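Local coordinates for OBCA, Oxalate Biosynthetic Component A (Burkholderia glumae, PDB 4NNB), which belongs to a family with a TIM-barrel-type fold and holds a magnesium ion and an oxaloacetate ion in one pocket, at residues V317-G322 with I399-R404; D382-D387 with G391-D396; I448-P451 with L457-D460; S408-L411 with D417-R420. One frame throughout, in Å; residues are numbered along the deposited sequence.

In the fold
The four contacts form two touching pairs on the barrel-type domain. Interactions 1 and 2, with centres about 9 Å apart, share the small sheet in which strands 317-318 and 383-386 are neighbours, and a salt bridge joins Arg404 NH1 to Asp382 OD2 (2.8 Å). Interactions 3 and 4, centres about 14 Å apart, meet where His419 NE2 lies 2.8 Å from Asp460 OD2, probably hydrogen-bonded, and Leu457 packs on Leu411. Helix 401-413 serves both interaction 1 and interaction 4. Toward the pocket, Phe318 touches the oxaloacetate ion, the side chain of Gln383 comes within about 8 Å of it, and that of Leu449 lies about 7 Å from the magnesium ion.

Interaction 1: V317-G322 with I399-R404; sequences VFQGGG and IARVVR
Arg401 and Gln319 are the two residues that meet here, a small example of how a single polar pair can tie the start of a helix to a turn beside a strand. Along 399-404, Ala400 takes the N-cap position, and its carbonyl O receives a helical bond from Arg404 N (2.7 Å). The next residue carries the contact. With CG anti to the backbone N (chi1 175°) and the chain extended as far as NE, Arg401 delivers its guanidinium well clear of the helix. Arg401 NH2 is modelled 2.5 Å from Gln319 OE1, a hydrogen bond so short and bent that its exact length is doubtful. OE1 lies at the guanidinium edge, near its plane, whereas NH2 stands above the amide's carbonyl plane. Gln319 NE2 donates to Gln383 O, so both ends of the amide have partners, consistent with a defined rotation; Arg401 NE pairs with Glu405. Farther along, Arg404 forms a salt bridge with Asp382. The contact thus lies at the surface between the type I turn from Phe318 to Gly321, which leads out of the weakly bonded outer strand 317-318 of a three-stranded antiparallel sheet, and the first turn of helix 401-413, whose Val403 packs against helix 416-440.

Interaction 2: D382-D387 with G391-D396; sequences DQYRRD and GEVEDD
Val393 wedges between Tyr384 and Arg386, and each of its methyl groups covers a flat group on the opposing strand. CG2 sits over the centre of the Tyr384 ring, 3.7 Å from the centroid and 5° off the ring normal, a clear CH-pi contact. CG1 lies over one face of the Arg386 guanidinium, 3.7 Å from CZ. That guanidinium reaches its place because the Arg386 chain runs extended and then bends at chi3 (-56°), folding back over the neighbouring strand; there NH1 donates to Gly391 O (2.7 Å), which lies at the guanidinium edge, tilted slightly from the plane. Beneath these side chains the backbones pair as a beta hairpin of strands 383-386 and 393-395, with Arg385 and Glu394 as the hydrogen-bonded pair: Arg385 N to Glu394 O is 2.8 Å, and Glu394 N answers to Arg385 O. Asp387 N, bonded to Glu392 O, and Gly391 N, bonded to Asp387 O, continue the pairing to the turn. At the other end the buried Asp396 belongs to the tight part as well: its N donates to Gln383 O (3.0 Å), its CB packs 3.7 Å from Arg385 CB, and its OD2 accepts from Ala353 N at the start of helix 352-359. The face bearing Arg385 and Glu394 is looser and wetter. The extended Arg385 chain leads away from the hairpin, and its NH1 is linked to Asp396 OD1 through a water, which lies 2.7 Å from NH1. Another water donates to both Arg385 O and Glu392 O.

Interaction 3: I448-P451 with L457-D460; sequences ILLP and LLVD
Leu458 inserts its CD2 methyl between Ile448 and Leu450, packing helix against strand within a beta-alpha-beta unit of the barrel: strand 444-449, helix 458-465 and strand 469-472. The contact is wholly apolar, with no hydrogen bond between the two segments. In the first shell, Leu458 CD2 lies 3.8 Å from Leu450 CD1, and the two leucines slide past each other in opposite directions, alongside rather than end-on. The same methyl approaches Ile448 CG2 at 4.1 Å, which makes it the methyl shared by both residues. Leu450 CD1 also touches Leu457 CB at 3.8 Å; here the two side chains cross at about a right angle. Leu449, between these two helix-facing residues, points away from the helix, and its side chain is about 7 Å from the magnesium ion. A second shell sets these groups in place. Leu458 rests on Ile470 and Val472 of the next strand, and Leu457 on Ala422 and Val423 of helix 416-440, while Leu450 O accepts a hydrogen bond from Gln455 NE2 in the connecting loop. The first torsion of Leu458 departs from a staggered value, and with chi1 at -96° its CD2 lies against the strand backbone, 3.8 Å from Leu450 N and 4.0 Å from Leu449 C.

Interaction 4: S408-L411 with D417-R420; sequences SSLL and DSHR
Leu410 and Ser418 face each other with similar first torsions: Leu410 CG (chi1 -72°) and Ser418 OG (chi1 -82°) are both opposite their own carbonyl carbons, beside the backbone N. These rotations bring the CD2 branch of Leu410 alongside the serine, 3.6 Å from OG. Side chains also meet backbone carbonyls: Ser418 CB lies 3.3 Å from Leu410 O, and Leu410 CB comes to 3.7 Å from Ser418 O. The small serine is consistent with the short 5.1 Å between Leu410 CA and Ser418 CA. The hydroxyl has its polar partner elsewhere, in a hydrogen bond with Asp413 OD2 near the end of the first helix. Together these features belong to a helical hairpin, in which helix 401-413 gives way after a very short connection to helix 416-440; Leu410 extends the interface along the second helix by packing on Arg421, Ala422 and Leu425. One residue on, Leu411 begins by pointing away, yet its CD2 methyl swings back to meet His419 ND1 obliquely at 4.1 Å. The imidazole is held from beyond the hairpin, where its NE2 probably bonds Asp460. On the solvent-exposed part of the second helix, Arg420 reaches back one turn to Asp417 in a salt bridge: NH1 (3.1 Å) and NH2 (3.3 Å) both grip the single oxygen Asp417 OD1, approaching from opposite faces of the carboxylate plane.

Interaction 1: V317-G322 with I399-R404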
# COMPACT_ATOMS: atom_id res chain seq x y z
N VAL A 317 -16.86 2.85 -4.91
CA VAL A 317 -16.66 4.00 -5.78
C VAL A 317 -15.75 5.00 -5.08
O VAL A 317 -16.22 5.90 -4.37
CB VAL A 317 -18.01 4.69 -6.12
CG1 VAL A 317 -17.79 5.75 -7.21
CG2 VAL A 317 -19.07 3.65 -6.58
N PHE A 318 -14.44 4.82 -5.25
CA PHE A 318 -13.45 5.69 -4.61
C PHE A 318 -13.60 7.13 -5.11
O PHE A 318 -13.68 7.35 -6.32
CB PHE A 318 -12.03 5.23 -4.93
CG PHE A 318 -11.68 3.86 -4.43
CD1 PHE A 318 -11.70 2.77 -5.28
CD2 PHE A 318 -11.30 3.66 -3.11
CE1 PHE A 318 -11.37 1.50 -4.83
CE2 PHE A 318 -10.96 2.39 -2.65
CZ PHE A 318 -11.00 1.31 -3.51
N GLN A 319 -13.60 8.10 -4.21
CA GLN A 319 -13.61 9.50 -4.64
C GLN A 319 -12.40 9.79 -5.51
O GLN A 319 -12.49 10.56 -6.46
CB GLN A 319 -13.69 10.45 -3.45
CG GLN A 319 -15.03 10.39 -2.73
CD GLN A 319 -15.31 11.64 -1.92
OE1 GLN A 319 -14.77 12.71 -2.22
NE2 GLN A 319 -16.13 11.51 -0.88
N GLY A 320 -11.28 9.13 -5.22
CA GLY A 320 -10.08 9.29 -6.03
C GLY A 320 -10.10 8.59 -7.39
O GLY A 320 -9.12 8.64 -8.13
N GLY A 321 -11.21 7.93 -7.71
CA GLY A 321 -11.33 7.18 -8.96
C GLY A 321 -10.92 5.70 -8.90
O GLY A 321 -10.26 5.27 -7.96
N GLY A 322 -11.34 4.93 -9.90
CA GLY A 322 -10.83 3.57 -10.08
C GLY A 322 -11.61 2.41 -9.45
O GLY A 322 -11.13 1.28 -9.43
N ILE A 399 -15.66 7.49 7.56
CA ILE A 399 -15.36 8.76 8.20
C ILE A 399 -15.74 9.81 7.17
O ILE A 399 -15.10 9.92 6.12
CB ILE A 399 -13.86 8.90 8.55
CG1 ILE A 399 -13.42 7.76 9.49
CG2 ILE A 399 -13.59 10.26 9.19
CD1 ILE A 399 -11.91 7.75 9.82
N ALA A 400 -16.81 10.55 7.44
CA ALA A 400 -17.29 11.58 6.52
C ALA A 400 -16.13 12.43 6.03
O ALA A 400 -15.23 12.76 6.81
CB ALA A 400 -18.35 12.44 7.20
N ARG A 401 -16.13 12.77 4.74
CA ARG A 401 -14.99 13.47 4.16
C ARG A 401 -14.69 14.77 4.91
O ARG A 401 -13.53 15.07 5.18
CB ARG A 401 -15.17 13.74 2.67
CG ARG A 401 -14.03 14.60 2.09
CD ARG A 401 -14.01 14.62 0.57
NE ARG A 401 -12.82 15.30 0.07
CZ ARG A 401 -12.18 14.98 -1.05
NH1 ARG A 401 -11.09 15.66 -1.42
NH2 ARG A 401 -12.61 13.97 -1.81
N VAL A 402 -15.73 15.52 5.26
CA VAL A 402 -15.53 16.77 6.00
C VAL A 402 -14.84 16.53 7.34
O VAL A 402 -13.98 17.32 7.75
CB VAL A 402 -16.85 17.57 6.19
CG1 VAL A 402 -17.37 18.05 4.85
CG2 VAL A 402 -17.90 16.73 6.89
N VAL A 403 -15.21 15.44 8.00
CA VAL A 403 -14.57 15.07 9.26
C VAL A 403 -13.16 14.54 9.00
O VAL A 403 -12.22 14.86 9.73
CB VAL A 403 -15.40 14.03 10.04
CG1 VAL A 403 -14.68 13.62 11.32
CG2 VAL A 403 -16.78 14.59 10.37
N ARG A 404 -13.01 13.74 7.95
CA ARG A 404 -11.69 13.22 7.58
C ARG A 404 -10.69 14.34 7.27
O ARG A 404 -9.52 14.27 7.64
CB ARG A 404 -11.80 12.28 6.37
CG ARG A 404 -10.62 11.33 6.21
CD ARG A 404 -9.96 11.54 4.86
NE ARG A 404 -9.19 12.76 4.86
CZ ARG A 404 -9.16 13.65 3.87
NH1 ARG A 404 -9.86 13.46 2.76
NH2 ARG A 404 -8.41 14.72 4.00

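Interaction 2: D382-D387 with G391-D396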
# COMPACT_ATOMS: atom_id res chain seq x y z
N ASP A 382 -11.77 8.19 1.21
CA ASP A 382 -13.00 8.88 0.79
C ASP A 382 -13.77 8.06 -0.26
O ASP A 382 -13.19 7.59 -1.24
CB ASP A 382 -12.70 10.29 0.26
CG ASP A 382 -12.03 11.20 1.30
OD1 ASP A 382 -12.06 10.90 2.51
OD2 ASP A 382 -11.50 12.24 0.89
N GLN A 383 -15.08 7.93 -0.06
CA GLN A 383 -15.92 7.09 -0.92
C GLN A 383 -17.15 7.85 -1.40
O GLN A 383 -17.61 8.78 -0.73
CB GLN A 383 -16.39 5.85 -0.14
CG GLN A 383 -15.22 4.95 0.33
CD GLN A 383 -14.61 4.14 -0.81
OE1 GLN A 383 -15.18 4.06 -1.90
NE2 GLN A 383 -13.46 3.55 -0.56
N TYR A 384 -17.68 7.44 -2.55
CA TYR A 384 -18.93 8.01 -3.05
C TYR A 384 -20.01 6.94 -3.03
O TYR A 384 -19.71 5.75 -2.97
CB TYR A 384 -18.78 8.47 -4.51
CG TYR A 384 -18.11 9.82 -4.74
CD1 TYR A 384 -18.41 10.92 -3.93
CD2 TYR A 384 -17.20 9.98 -5.78
CE1 TYR A 384 -17.80 12.16 -4.16
CE2 TYR A 384 -16.58 11.21 -6.00
CZ TYR A 384 -16.89 12.28 -5.20
OH TYR A 384 -16.28 13.49 -5.43
N ARG A 385 -21.26 7.37 -3.08
CA ARG A 385 -22.35 6.51 -3.52
C ARG A 385 -23.00 7.21 -4.71
O ARG A 385 -23.23 8.42 -4.68
CB ARG A 385 -23.37 6.27 -2.39
CG ARG A 385 -24.50 5.30 -2.79
CD ARG A 385 -25.40 4.97 -1.60
NE ARG A 385 -26.51 4.10 -1.98
CZ ARG A 385 -27.28 3.47 -1.11
NH1 ARG A 385 -27.05 3.60 0.19
NH2 ARG A 385 -28.27 2.69 -1.54
N ARG A 386 -23.27 6.47 -5.78
CA ARG A 386 -23.87 7.07 -6.96
C ARG A 386 -25.36 6.75 -7.03
O ARG A 386 -25.77 5.60 -6.83
CB ARG A 386 -23.16 6.60 -8.23
CG ARG A 386 -23.67 7.31 -9.48
CD ARG A 386 -22.97 6.82 -10.74
NE ARG A 386 -21.51 6.95 -10.68
CZ ARG A 386 -20.83 8.06 -10.99
NH1 ARG A 386 -21.47 9.17 -11.37
NH2 ARG A 386 -19.52 8.05 -10.93
N ASP A 387 -26.16 7.78 -7.26
CA ASP A 387 -27.59 7.62 -7.47
C ASP A 387 -27.81 6.99 -8.84
O ASP A 387 -27.39 7.55 -9.85
CB ASP A 387 -28.26 9.01 -7.40
CG ASP A 387 -29.77 8.94 -7.37
OD1 ASP A 387 -30.37 9.51 -6.42
OD2 ASP A 387 -30.37 8.33 -8.28
N GLY A 391 -27.39 9.72 -11.54
CA GLY A 391 -25.97 9.56 -11.80
C GLY A 391 -25.10 10.43 -10.91
O GLY A 391 -23.86 10.42 -11.03
N GLU A 392 -25.74 11.18 -10.02
CA GLU A 392 -25.00 12.05 -9.10
C GLU A 392 -24.38 11.28 -7.94
O GLU A 392 -24.90 10.24 -7.51
CB GLU A 392 -25.92 13.14 -8.55
CG GLU A 392 -26.32 14.20 -9.58
CD GLU A 392 -27.43 15.09 -9.08
OE1 GLU A 392 -27.60 16.21 -9.63
OE2 GLU A 392 -28.15 14.68 -8.14
N VAL A 393 -23.28 11.80 -7.41
CA VAL A 393 -22.60 11.14 -6.30
C VAL A 393 -22.70 11.95 -5.03
O VAL A 393 -22.80 13.17 -5.07
CB VAL A 393 -21.11 10.85 -6.62
CG1 VAL A 393 -20.99 9.81 -7.74
CG2 VAL A 393 -20.38 12.15 -7.00
N GLU A 394 -22.69 11.26 -3.90
CA GLU A 394 -22.62 11.89 -2.59
C GLU A 394 -21.62 11.12 -1.76
O GLU A 394 -21.32 9.96 -2.05
CB GLU A 394 -23.99 11.86 -1.90
CG GLU A 394 -24.44 10.46 -1.54
CD GLU A 394 -25.81 10.43 -0.88
OE1 GLU A 394 -26.34 9.30 -0.68
OE2 GLU A 394 -26.35 11.51 -0.55
N ASP A 395 -21.11 11.78 -0.72
CA ASP A 395 -20.20 11.14 0.22
C ASP A 395 -20.84 9.91 0.88
O ASP A 395 -22.00 9.95 1.30
CB ASP A 395 -19.76 12.14 1.29
CG ASP A 395 -18.64 11.60 2.17
OD1 ASP A 395 -17.99 10.62 1.75
OD2 ASP A 395 -18.41 12.15 3.27
N ASP A 396 -20.08 8.82 0.95
CA ASP A 396 -20.54 7.61 1.60
C ASP A 396 -19.38 7.00 2.41
O ASP A 396 -19.41 5.82 2.76
CB ASP A 396 -21.11 6.63 0.57
CG ASP A 396 -22.01 5.57 1.20
OD1 ASP A 396 -22.74 5.92 2.16
OD2 ASP A 396 -21.99 4.40 0.76
O HOH W 1 -21.26 3.73 -1.73
O HOH W 2 -25.50 4.90 2.04
O HOH W 3 -25.86 9.87 -4.70

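Interaction 3: I448-P451 with L457-D460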
# COMPACT_ATOMS: atom_id res chain seq x y z
N ILE A 448 -9.39 -2.91 11.58
CA ILE A 448 -9.31 -1.61 10.93
C ILE A 448 -8.01 -1.43 10.14
O ILE A 448 -6.96 -1.95 10.53
CB ILE A 448 -9.47 -0.47 11.96
CG1 ILE A 448 -9.56 0.90 11.27
CG2 ILE A 448 -8.32 -0.50 13.00
CD1 ILE A 448 -10.06 2.04 12.18
N LEU A 449 -8.10 -0.71 9.02
CA LEU A 449 -6.92 -0.23 8.33
C LEU A 449 -7.04 1.26 8.22
O LEU A 449 -8.15 1.81 8.31
CB LEU A 449 -6.79 -0.86 6.93
CG LEU A 449 -7.78 -0.45 5.84
CD1 LEU A 449 -7.36 0.82 5.09
CD2 LEU A 449 -7.98 -1.60 4.85
N LEU A 450 -5.91 1.92 7.98
CA LEU A 450 -5.90 3.34 7.65
C LEU A 450 -4.85 3.62 6.58
O LEU A 450 -3.82 2.95 6.53
CB LEU A 450 -5.61 4.18 8.90
CG LEU A 450 -6.72 4.37 9.94
CD1 LEU A 450 -6.15 5.00 11.21
CD2 LEU A 450 -7.80 5.26 9.37
N PRO A 451 -5.10 4.63 5.72
CA PRO A 451 -4.08 4.98 4.72
C PRO A 451 -2.83 5.48 5.43
O PRO A 451 -2.95 6.04 6.53
CB PRO A 451 -4.72 6.13 3.93
CG PRO A 451 -6.17 6.19 4.35
CD PRO A 451 -6.23 5.57 5.73
N LEU A 457 -2.96 7.10 14.04
CA LEU A 457 -4.23 6.92 14.74
C LEU A 457 -4.58 5.46 14.97
O LEU A 457 -5.44 5.16 15.80
CB LEU A 457 -5.36 7.56 13.92
CG LEU A 457 -5.28 9.05 13.63
CD1 LEU A 457 -6.39 9.47 12.68
CD2 LEU A 457 -5.36 9.84 14.93
N LEU A 458 -3.93 4.56 14.22
CA LEU A 458 -4.35 3.15 14.17
C LEU A 458 -4.60 2.49 15.51
O LEU A 458 -5.68 1.94 15.75
CB LEU A 458 -3.33 2.30 13.42
CG LEU A 458 -3.55 2.03 11.94
CD1 LEU A 458 -2.43 1.11 11.46
CD2 LEU A 458 -4.94 1.41 11.67
N VAL A 459 -3.60 2.52 16.38
CA VAL A 459 -3.71 1.85 17.66
C VAL A 459 -4.74 2.51 18.59
O VAL A 459 -5.54 1.81 19.20
CB VAL A 459 -2.35 1.69 18.35
CG1 VAL A 459 -2.52 1.12 19.77
CG2 VAL A 459 -1.47 0.77 17.52
N ASP A 460 -4.72 3.83 18.70
CA ASP A 460 -5.66 4.51 19.59
C ASP A 460 -7.10 4.24 19.16
O ASP A 460 -7.96 3.93 19.98
CB ASP A 460 -5.41 6.02 19.63
CG ASP A 460 -4.18 6.39 20.44
OD1 ASP A 460 -3.77 5.62 21.33
OD2 ASP A 460 -3.62 7.47 20.17

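Interaction 4: S408-L411 with D417-R420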
# COMPACT_ATOMS: atom_id res chain seq x y z
N SER A 408 -7.04 15.04 9.06
CA SER A 408 -5.77 15.22 8.36
C SER A 408 -5.10 16.53 8.79
O SER A 408 -3.88 16.58 9.00
CB SER A 408 -5.97 15.20 6.84
OG SER A 408 -6.45 13.93 6.41
N SER A 409 -5.90 17.58 8.93
CA SER A 409 -5.41 18.87 9.40
C SER A 409 -4.81 18.76 10.81
O SER A 409 -3.70 19.25 11.07
CB SER A 409 -6.54 19.90 9.38
OG SER A 409 -6.12 21.11 9.98
N LEU A 410 -5.54 18.11 11.71
CA LEU A 410 -5.07 17.91 13.07
C LEU A 410 -3.78 17.09 13.15
O LEU A 410 -2.87 17.43 13.92
CB LEU A 410 -6.17 17.28 13.93
CG LEU A 410 -7.34 18.20 14.28
CD1 LEU A 410 -8.57 17.38 14.60
CD2 LEU A 410 -6.99 19.09 15.46
N LEU A 411 -3.68 16.02 12.36
CA LEU A 411 -2.47 15.20 12.35
C LEU A 411 -1.28 16.02 11.84
O LEU A 411 -0.14 15.81 12.25
CB LEU A 411 -2.65 13.92 11.52
CG LEU A 411 -3.56 12.83 12.12
CD1 LEU A 411 -3.83 11.71 11.14
CD2 LEU A 411 -2.98 12.27 13.42
N ASP A 417 -2.21 17.44 21.73
CA ASP A 417 -3.62 17.84 21.85
C ASP A 417 -4.37 17.55 20.55
O ASP A 417 -5.48 16.99 20.57
CB ASP A 417 -3.74 19.33 22.18
CG ASP A 417 -3.64 19.62 23.66
OD1 ASP A 417 -3.69 18.66 24.46
OD2 ASP A 417 -3.51 20.81 24.02
N SER A 418 -3.78 17.95 19.43
CA SER A 418 -4.39 17.75 18.12
C SER A 418 -4.58 16.27 17.82
O SER A 418 -5.62 15.86 17.31
CB SER A 418 -3.56 18.40 17.02
OG SER A 418 -3.83 19.78 16.94
N HIS A 419 -3.56 15.47 18.13
CA HIS A 419 -3.67 14.03 17.95
C HIS A 419 -4.89 13.51 18.70
O HIS A 419 -5.67 12.72 18.17
CB HIS A 419 -2.40 13.31 18.43
CG HIS A 419 -2.48 11.81 18.34
ND1 HIS A 419 -2.07 11.11 17.23
CD2 HIS A 419 -2.93 10.90 19.23
CE1 HIS A 419 -2.25 9.81 17.45
NE2 HIS A 419 -2.77 9.66 18.65
N ARG A 420 -5.07 13.98 19.94
CA ARG A 420 -6.19 13.50 20.75
C ARG A 420 -7.55 13.93 20.18
O ARG A 420 -8.50 13.14 20.21
CB ARG A 420 -6.03 13.89 22.22
CG ARG A 420 -5.42 12.77 23.06
CD ARG A 420 -5.33 13.12 24.54
NE ARG A 420 -4.08 13.80 24.87
CZ ARG A 420 -3.98 15.12 25.04
NH1 ARG A 420 -5.05 15.89 24.92
NH2 ARG A 420 -2.80 15.66 25.34